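Local coordinates for pngf-ii (Elizabethkingia meningoseptica, PDB 4R4X), which probably hydrolyses the amide bond between N-linked glycans and asparagine side chains of glycoproteins, as peptide:N-glycosidases do, at residues Ala64-Asn69 against Asp178-Ser183; Ile186-Phe191 against Leu364-Asp369; Thr304-Gly309 against Pro469-Phe474. All blocks are in the same frame, centred on the assembly; numbering follows the deposited sequence. Where two conformers were deposited one is given.

Contact 1: Ala64-Asn69 against Asp178-Ser183; sequences AFLNNN and DMIWKS
Leu66 is the bump that meets the last turn of helix 173-182. Its CG lies beside the backbone N (chi1 -57°), and CD2 comes to rest against Ile180, with Leu66 CD2 4.0 Å from Ile180 CA. The same methyl touches Ile180 CG1 at 4.2 Å and comes within 4.1 Å of Ser183 OG, so helix backbone, isoleucine branch and serine hydroxyl all meet one prong of the leucine. Doubtfully, since Met179 (a selenomethionine) has two conformers, the other prong, CD1, approaches its CE. Two residues back along the strand the roles reverse, and Ile180 is now the bump: the single CB of Ala64 meets both CG1 and CD1 of Ile180, at 3.6 Å and 3.7 Å. No hydrogen bond joins the two segments. The hydroxyl beside Leu66 is itself held within the helical segment, where Ser183 OG donates to Ile180 O over 2.7 Å. The helix end thus covers the end of strand 59-65, with Glu49 of strand 48-54 against both Ala64 and Ile180, and with Val72 of strand 70-76 against Ala64 and Met179.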
loop_
_atom_site.group_PDB
_atom_site.type_symbol
_atom_site.label_atom_id
_atom_site.label_comp_id
_atom_site.label_asym_id
_atom_site.label_seq_id
_atom_site.Cartn_x
_atom_site.Cartn_y
_atom_site.Cartn_z
ATOM N N ALA A 64 22.899 -9.388 -2.106
ATOM C CA ALA A 64 22.151 -8.148 -2.183
ATOM C C ALA A 64 22.527 -7.250 -1.010
ATOM O O ALA A 64 22.419 -7.655 0.139
ATOM C CB ALA A 64 20.645 -8.430 -2.182
ATOM N N PHE A 65 22.954 -6.034 -1.327
ATOM C CA PHE A 65 23.358 -5.065 -0.328
ATOM C C PHE A 65 22.122 -4.203 -0.085
ATOM O O PHE A 65 21.709 -3.491 -0.964
ATOM C CB PHE A 65 24.521 -4.222 -0.853
ATOM C CG PHE A 65 25.809 -4.995 -1.015
ATOM C CD1 PHE A 65 25.888 -6.088 -1.870
ATOM C CD2 PHE A 65 26.951 -4.611 -0.319
ATOM C CE1 PHE A 65 27.077 -6.798 -2.018
ATOM C CE2 PHE A 65 28.142 -5.320 -0.468
ATOM C CZ PHE A 65 28.200 -6.416 -1.319
ATOM N N LEU A 66 21.524 -4.323 1.084
ATOM C CA LEU A 66 20.185 -3.752 1.309
ATOM C C LEU A 66 20.266 -2.383 1.909
ATOM O O LEU A 66 19.433 -1.498 1.619
ATOM C CB LEU A 66 19.373 -4.657 2.223
ATOM C CG LEU A 66 19.214 -6.086 1.708
ATOM C CD1 LEU A 66 18.310 -6.838 2.655
ATOM C CD2 LEU A 66 18.659 -6.096 0.298
ATOM N N ASN A 67 21.254 -2.214 2.772
ATOM C CA ASN A 67 21.492 -0.923 3.408
ATOM C C ASN A 67 22.951 -0.931 3.856
ATOM O O ASN A 67 23.688 -1.855 3.494
ATOM C CB ASN A 67 20.472 -0.685 4.534
ATOM C CG ASN A 67 20.411 -1.833 5.534
ATOM O OD1 ASN A 67 19.410 -2.529 5.668
ATOM N ND2 ASN A 67 21.467 -1.998 6.270
ATOM N N ASN A 68 23.381 0.070 4.616
ATOM C CA ASN A 68 24.797 0.203 4.958
ATOM C C ASN A 68 25.359 -0.946 5.782
ATOM O O ASN A 68 26.579 -1.147 5.820
ATOM C CB ASN A 68 25.057 1.511 5.708
ATOM C CG ASN A 68 24.810 2.723 4.850
ATOM O OD1 ASN A 68 25.735 3.250 4.233
ATOM N ND2 ASN A 68 23.553 3.160 4.780
ATOM N N ASN A 69 24.482 -1.698 6.431
ATOM C CA ASN A 69 24.901 -2.759 7.317
ATOM C C ASN A 69 24.503 -4.175 6.862
ATOM O O ASN A 69 25.152 -5.142 7.257
ATOM C CB ASN A 69 24.343 -2.481 8.714
ATOM C CG ASN A 69 24.538 -1.021 9.143
ATOM O OD1 ASN A 69 25.664 -0.522 9.201
ATOM N ND2 ASN A 69 23.434 -0.329 9.431
ATOM N N ASP A 178 12.297 -11.111 -1.894
ATOM C CA ASP A 178 11.334 -10.401 -1.046
ATOM C C ASP A 178 12.018 -9.321 -0.224
ATOM O O ASP A 178 11.509 -8.198 -0.096
ATOM C CB ASP A 178 10.626 -11.394 -0.111
ATOM C CG ASP A 178 9.489 -10.755 0.680
ATOM O OD1 ASP A 178 8.468 -10.347 0.070
ATOM O OD2 ASP A 178 9.597 -10.692 1.928
HETATM N N MSE A 179 13.189 -9.653 0.317
HETATM C CA MSE A 179 13.932 -8.696 1.145
HETATM C C MSE A 179 14.467 -7.560 0.308
HETATM O O MSE A 179 14.451 -6.398 0.749
HETATM C CB MSE A 179 15.026 -9.397 1.942
HETATM C CG MSE A 179 14.334 -10.248 3.008
HETATM SE SE MSE A 179 15.662 -11.226 4.071
HETATM C CE MSE A 179 16.385 -9.697 5.087
ATOM N N ILE A 180 14.918 -7.849 -0.907
ATOM C CA ILE A 180 15.305 -6.775 -1.836
ATOM C C ILE A 180 14.105 -5.840 -2.081
ATOM O O ILE A 180 14.228 -4.596 -1.979
ATOM C CB ILE A 180 15.801 -7.318 -3.196
ATOM C CG1 ILE A 180 17.137 -8.049 -3.046
ATOM C CG2 ILE A 180 15.972 -6.184 -4.221
ATOM C CD1 ILE A 180 17.572 -8.769 -4.302
ATOM N N TRP A 181 12.948 -6.430 -2.396
ATOM C CA TRP A 181 11.719 -5.652 -2.642
ATOM C C TRP A 181 11.363 -4.749 -1.467
ATOM O O TRP A 181 11.192 -3.519 -1.638
ATOM C CB TRP A 181 10.552 -6.568 -3.011
ATOM C CG TRP A 181 9.213 -5.900 -3.018
ATOM C CD1 TRP A 181 8.838 -4.797 -3.740
ATOM C CD2 TRP A 181 8.072 -6.286 -2.256
ATOM N NE1 TRP A 181 7.513 -4.490 -3.494
ATOM C CE2 TRP A 181 7.024 -5.380 -2.572
ATOM C CE3 TRP A 181 7.820 -7.317 -1.355
ATOM C CZ2 TRP A 181 5.766 -5.478 -2.011
ATOM C CZ3 TRP A 181 6.585 -7.415 -0.785
ATOM C CH2 TRP A 181 5.555 -6.492 -1.109
ATOM N N LYS A 182 11.329 -5.326 -0.270
ATOM C CA LYS A 182 10.950 -4.571 0.928
ATOM C C LYS A 182 11.956 -3.474 1.293
ATOM O O LYS A 182 11.594 -2.508 1.956
ATOM C CB LYS A 182 10.711 -5.503 2.123
ATOM C CG LYS A 182 9.365 -6.193 2.038
ATOM C CD LYS A 182 9.234 -7.359 2.982
ATOM C CE LYS A 182 7.874 -8.038 2.821
ATOM N NZ LYS A 182 7.900 -9.352 3.516
ATOM N N SER A 183 13.203 -3.600 0.846
ATOM C CA SER A 183 14.216 -2.586 1.115
ATOM C C SER A 183 14.008 -1.299 0.285
ATOM O O SER A 183 14.624 -0.259 0.553
ATOM C CB SER A 183 15.626 -3.156 0.852
ATOM O OG SER A 183 15.941 -3.176 -0.531
#

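Contact 2: Ile186-Phe191 against Leu364-Asp369; sequences ITIPVF and LSIHPD
Two reciprocal pairs of backbone hydrogen bonds tie Ile186 to Ile366 and Ile188 to Leu364, the marks of antiparallel pairing. The shortest runs from Ile188 N to Leu364 O at 2.7 Å; its return bond, Leu364 N to Ile188 O, spans 2.9 Å. Both donors lie tilted from the carbonyl planes. In the other pair, Ile366 N to Ile186 O measures 2.8 Å and Ile186 N to Ile366 O 3.0 Å, the latter nearly straight at 174°. Between them sits the non-hydrogen-bonded pair Thr187 and Ser365, where Ser365 CA makes a bent CA-H...O contact with Ile186 O at 3.1 Å. Ser365 OG, between its backbone N and carbonyl carbon (chi1 63°), is hydrogen-bonded to His367 NE2 at 2.7 Å, either being a possible donor, and to Arg329 NH2. The opposite face is aliphatic: Ile366 CD1 touches Ile188 CG1 at 4.0 Å and Ile186 CG2 at 4.2 Å, crossing both isoleucines obliquely, while the CB atoms of Ile188 and Leu364 abut. Farther on, Val190 and Phe191 both face Leu362 in a classic beta bulge. Backbone bonds thus set the register of one outermost strand of the sheet; hydrocarbon lines one face, and the other carries Ser365 beside the ring of Phe185.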
loop_
_atom_site.group_PDB
_atom_site.type_symbol
_atom_site.label_atom_id
_atom_site.label_comp_id
_atom_site.label_asym_id
_atom_site.label_seq_id
_atom_site.Cartn_x
_atom_site.Cartn_y
_atom_site.Cartn_z
ATOM N N ILE A 186 9.303 1.966 2.719
ATOM C CA ILE A 186 9.138 1.900 4.162
ATOM C C ILE A 186 7.802 1.275 4.526
ATOM O O ILE A 186 6.754 1.748 4.077
ATOM C CB ILE A 186 9.196 3.301 4.764
ATOM C CG1 ILE A 186 10.577 3.916 4.503
ATOM C CG2 ILE A 186 8.893 3.269 6.250
ATOM C CD1 ILE A 186 10.630 5.410 4.700
ATOM N N THR A 187 7.844 0.258 5.382
ATOM C CA THR A 187 6.631 -0.356 5.930
ATOM C C THR A 187 6.523 0.072 7.371
ATOM O O THR A 187 7.508 -0.005 8.119
ATOM C CB THR A 187 6.676 -1.893 5.829
ATOM O OG1 THR A 187 6.717 -2.244 4.454
ATOM C CG2 THR A 187 5.441 -2.536 6.443
ATOM N N ILE A 188 5.346 0.566 7.732
ATOM C CA ILE A 188 4.995 0.860 9.103
ATOM C C ILE A 188 4.002 -0.184 9.620
ATOM O O ILE A 188 2.800 -0.093 9.330
ATOM C CB ILE A 188 4.360 2.248 9.225
ATOM C CG1 ILE A 188 5.250 3.326 8.578
ATOM C CG2 ILE A 188 4.064 2.566 10.688
ATOM C CD1 ILE A 188 6.531 3.600 9.332
ATOM N N PRO A 189 4.485 -1.153 10.428
ATOM C CA PRO A 189 3.586 -2.167 10.970
ATOM C C PRO A 189 2.651 -1.566 11.997
ATOM O O PRO A 189 3.074 -0.710 12.791
ATOM C CB PRO A 189 4.532 -3.193 11.627
ATOM C CG PRO A 189 5.921 -2.691 11.436
ATOM C CD PRO A 189 5.857 -1.274 10.958
ATOM N N VAL A 190 1.389 -1.981 11.969
ATOM C CA VAL A 190 0.427 -1.541 12.962
ATOM C C VAL A 190 -0.145 -2.736 13.717
ATOM O O VAL A 190 0.087 -2.849 14.916
ATOM C CB VAL A 190 -0.710 -0.705 12.332
ATOM C CG1 VAL A 190 -1.615 -0.146 13.411
ATOM C CG2 VAL A 190 -0.134 0.423 11.505
ATOM N N PHE A 191 -0.891 -3.607 13.026
ATOM C CA PHE A 191 -1.507 -4.795 13.659
ATOM C C PHE A 191 -1.154 -6.053 12.899
ATOM O O PHE A 191 -1.048 -6.047 11.659
ATOM C CB PHE A 191 -3.043 -4.699 13.777
ATOM C CG PHE A 191 -3.540 -3.510 14.551
ATOM C CD1 PHE A 191 -3.168 -3.293 15.865
ATOM C CD2 PHE A 191 -4.428 -2.616 13.969
ATOM C CE1 PHE A 191 -3.635 -2.203 16.566
ATOM C CE2 PHE A 191 -4.872 -1.507 14.649
ATOM C CZ PHE A 191 -4.487 -1.302 15.966
ATOM N N LEU A 364 0.991 0.473 7.088
ATOM C CA LEU A 364 1.163 1.563 6.162
ATOM C C LEU A 364 2.435 1.367 5.360
ATOM O O LEU A 364 3.396 0.748 5.840
ATOM C CB LEU A 364 1.269 2.889 6.916
ATOM C CG LEU A 364 0.219 3.275 7.949
ATOM C CD1 LEU A 364 0.527 4.648 8.544
ATOM C CD2 LEU A 364 -1.162 3.291 7.329
ATOM N N SER A 365 2.462 1.874 4.136
ATOM C CA SER A 365 3.692 1.900 3.364
ATOM C C SER A 365 3.900 3.280 2.741
ATOM O O SER A 365 2.937 3.943 2.280
ATOM C CB SER A 365 3.699 0.828 2.274
ATOM O OG SER A 365 2.674 1.027 1.331
ATOM N N ILE A 366 5.159 3.698 2.753
ATOM C CA ILE A 366 5.598 4.986 2.235
ATOM C C ILE A 366 6.631 4.745 1.144
ATOM O O ILE A 366 7.647 4.059 1.360
ATOM C CB ILE A 366 6.207 5.869 3.336
ATOM C CG1 ILE A 366 5.258 5.980 4.524
ATOM C CG2 ILE A 366 6.557 7.261 2.775
ATOM C CD1 ILE A 366 5.961 6.203 5.837
ATOM N N HIS A 367 6.352 5.295 -0.035
ATOM C CA HIS A 367 7.111 5.009 -1.232
ATOM C C HIS A 367 7.820 6.279 -1.731
ATOM O O HIS A 367 7.195 7.349 -1.766
ATOM C CB HIS A 367 6.198 4.407 -2.297
ATOM C CG HIS A 367 5.473 3.196 -1.809
ATOM N ND1 HIS A 367 5.967 1.913 -1.961
ATOM C CD2 HIS A 367 4.341 3.080 -1.080
ATOM C CE1 HIS A 367 5.144 1.056 -1.389
ATOM N NE2 HIS A 367 4.162 1.740 -0.827
ATOM N N PRO A 368 9.117 6.157 -2.095
ATOM C CA PRO A 368 10.038 7.267 -2.405
ATOM C C PRO A 368 9.801 7.881 -3.795
ATOM O O PRO A 368 10.725 8.040 -4.590
ATOM C CB PRO A 368 11.425 6.588 -2.345
ATOM C CG PRO A 368 11.149 5.186 -2.779
ATOM C CD PRO A 368 9.831 4.853 -2.134
ATOM N N ASP A 369 8.564 8.246 -4.069
ATOM C CA ASP A 369 8.184 8.812 -5.330
ATOM C C ASP A 369 8.447 10.328 -5.336
ATOM O O ASP A 369 8.786 10.910 -4.314
ATOM C CB ASP A 369 6.685 8.549 -5.543
ATOM C CG ASP A 369 6.395 7.115 -5.861
ATOM O OD1 ASP A 369 7.236 6.489 -6.550
ATOM O OD2 ASP A 369 5.318 6.608 -5.451
#

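Contact 3: Thr304-Gly309 against Pro469-Phe474; sequences TPFGIG and PASGNF
Phe306 lies against the backbone of Ala470 and Ser471, and its contacts can be traced outward atom by atom. CB begins the contact, 3.3 Å from Ser471 N and close to the carbonyl carbon and CB of Ala470, so the root of the side chain already presses on the peptide link between these two residues. CG, placed beside the phenylalanine's own backbone N and anti to its carbonyl carbon, comes under Ser471 CA at 3.6 Å. From there the ring divides. CD1 meets Ala470 O at 4.0 Å, an oblique approach, whereas CD2 lies 3.6 Å from Ser471 CB. Farther along that side, CE2 is 4.0 Å from Ser471 OG. Ser471 CA sits over the ring face, offset toward the rim, in a CH-pi contact 24° off the normal. The serine hydroxyl beside CE2 is engaged with Ser479 OG and Ser481 N.

The backbone of the same phenylalanine provides the polar link: Ala470 N donates to Phe306 O over 3.0 Å at an N-H...O angle of 164°, with the donor well above the carbonyl plane. Pro469 flanks this oxygen with CD and CG, and its ring continues over Gly307 O and Ile308 CA. The phi of Gly307 is positive (68°), which favours glycine, and its CA lies close to Ala470 CB. Phe306 N in turn bonds to the side-chain OD1 of Asn468.

Two loops without regular secondary structure pack together here. The contact joins the loop after strand 297-303, in the N-terminal PNGase F family region, to the long loop before strand 493-504, in the C-terminal one; it is consistent with the side-by-side pairing of two beta domains known from PNGase F.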
loop_
_atom_site.group_PDB
_atom_site.type_symbol
_atom_site.label_atom_id
_atom_site.label_comp_id
_atom_site.label_asym_id
_atom_site.label_seq_id
_atom_site.Cartn_x
_atom_site.Cartn_y
_atom_site.Cartn_z
ATOM N N THR A 304 -16.772 -5.710 5.591
ATOM C CA THR A 304 -16.389 -7.137 5.589
ATOM C C THR A 304 -17.344 -7.934 4.720
ATOM O O THR A 304 -18.525 -7.585 4.567
ATOM C CB THR A 304 -16.309 -7.798 6.982
ATOM O OG1 THR A 304 -17.628 -8.020 7.509
ATOM C CG2 THR A 304 -15.490 -6.984 7.945
ATOM N N PRO A 305 -16.831 -8.998 4.106
ATOM C CA PRO A 305 -17.723 -9.899 3.449
ATOM C C PRO A 305 -18.465 -10.741 4.492
ATOM O O PRO A 305 -18.248 -10.561 5.673
ATOM C CB PRO A 305 -16.780 -10.702 2.559
ATOM C CG PRO A 305 -15.531 -10.788 3.349
ATOM C CD PRO A 305 -15.436 -9.471 4.056
ATOM N N PHE A 306 -19.385 -11.585 4.053
ATOM C CA PHE A 306 -20.099 -12.483 4.946
ATOM C C PHE A 306 -19.262 -13.724 5.287
ATOM O O PHE A 306 -19.151 -14.641 4.477
ATOM C CB PHE A 306 -21.370 -12.950 4.282
ATOM C CG PHE A 306 -22.444 -11.904 4.140
ATOM C CD1 PHE A 306 -23.416 -11.745 5.126
ATOM C CD2 PHE A 306 -22.557 -11.164 2.981
ATOM C CE1 PHE A 306 -24.461 -10.845 4.953
ATOM C CE2 PHE A 306 -23.576 -10.250 2.817
ATOM C CZ PHE A 306 -24.529 -10.087 3.800
ATOM N N GLY A 307 -18.637 -13.714 6.453
ATOM C CA GLY A 307 -18.057 -14.911 7.089
ATOM C C GLY A 307 -16.857 -15.583 6.461
ATOM O O GLY A 307 -16.662 -16.822 6.591
ATOM N N ILE A 308 -16.019 -14.796 5.810
ATOM C CA ILE A 308 -14.888 -15.363 5.083
ATOM C C ILE A 308 -13.869 -16.076 5.981
ATOM O O ILE A 308 -13.504 -15.602 7.062
ATOM C CB ILE A 308 -14.174 -14.315 4.219
ATOM C CG1 ILE A 308 -13.311 -15.011 3.159
ATOM C CG2 ILE A 308 -13.320 -13.379 5.083
ATOM C CD1 ILE A 308 -12.762 -14.064 2.128
ATOM N N GLY A 309 -13.440 -17.234 5.513
ATOM C CA GLY A 309 -12.486 -18.044 6.229
ATOM C C GLY A 309 -13.219 -18.983 7.143
ATOM O O GLY A 309 -13.288 -20.181 6.868
ATOM N N PRO A 469 -18.906 -16.470 1.696
ATOM C CA PRO A 469 -19.554 -17.762 1.905
ATOM C C PRO A 469 -20.879 -17.750 2.686
ATOM O O PRO A 469 -21.781 -18.510 2.340
ATOM C CB PRO A 469 -18.475 -18.585 2.626
ATOM C CG PRO A 469 -17.583 -17.577 3.279
ATOM C CD PRO A 469 -17.565 -16.422 2.308
ATOM N N ALA A 470 -21.000 -16.902 3.709
ATOM C CA ALA A 470 -22.180 -16.874 4.563
ATOM C C ALA A 470 -23.265 -15.897 4.072
ATOM O O ALA A 470 -24.223 -15.644 4.783
ATOM C CB ALA A 470 -21.780 -16.552 5.993
ATOM N N SER A 471 -23.153 -15.373 2.854
ATOM C CA SER A 471 -24.186 -14.456 2.320
ATOM C C SER A 471 -25.508 -15.206 2.194
ATOM O O SER A 471 -25.537 -16.327 1.712
ATOM C CB SER A 471 -23.804 -13.888 0.971
ATOM O OG SER A 471 -24.897 -13.147 0.378
ATOM N N GLY A 472 -26.600 -14.585 2.617
ATOM C CA GLY A 472 -27.905 -15.258 2.554
ATOM C C GLY A 472 -28.323 -15.424 1.107
ATOM O O GLY A 472 -28.048 -14.557 0.277
ATOM N N ASN A 473 -28.995 -16.525 0.799
ATOM C CA ASN A 473 -29.388 -16.821 -0.581
ATOM C C ASN A 473 -30.903 -16.788 -0.691
ATOM O O ASN A 473 -31.592 -17.452 0.073
ATOM C CB ASN A 473 -28.787 -18.166 -1.002
ATOM C CG ASN A 473 -27.265 -18.157 -0.945
ATOM O OD1 ASN A 473 -26.617 -18.999 -0.280
ATOM N ND2 ASN A 473 -26.686 -17.204 -1.626
ATOM N N PHE A 474 -31.417 -15.985 -1.618
ATOM C CA PHE A 474 -32.851 -15.670 -1.651
ATOM C C PHE A 474 -33.597 -16.506 -2.670
ATOM O O PHE A 474 -33.003 -17.129 -3.534
ATOM C CB PHE A 474 -33.064 -14.162 -1.880
ATOM C CG PHE A 474 -32.388 -13.306 -0.835
ATOM C CD1 PHE A 474 -32.618 -13.538 0.523
ATOM C CD2 PHE A 474 -31.474 -12.328 -1.191
ATOM C CE1 PHE A 474 -31.958 -12.779 1.500
ATOM C CE2 PHE A 474 -30.829 -11.562 -0.223
ATOM C CZ PHE A 474 -31.076 -11.776 1.116
#

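In the fold
Contacts 1 and 3 lie on opposite sides of the chain's centre, their own centres 40 Å apart. Contact 1 involves the N-terminal family region and closes before contact 2 opens; their centres are 15 Å apart, and helix 173-182 is followed in the chain by strand 186-196, so the junction between the N-terminal domain and the PNGase F-like part probably lies between contacts 1 and 2. Contact 2 fixes an edge of a four-stranded antiparallel sheet. Contact 3, about 13 Å from contact 2 at the nearest atoms, alternates with it along the chain and connects the two PNGase F family regions through their loops.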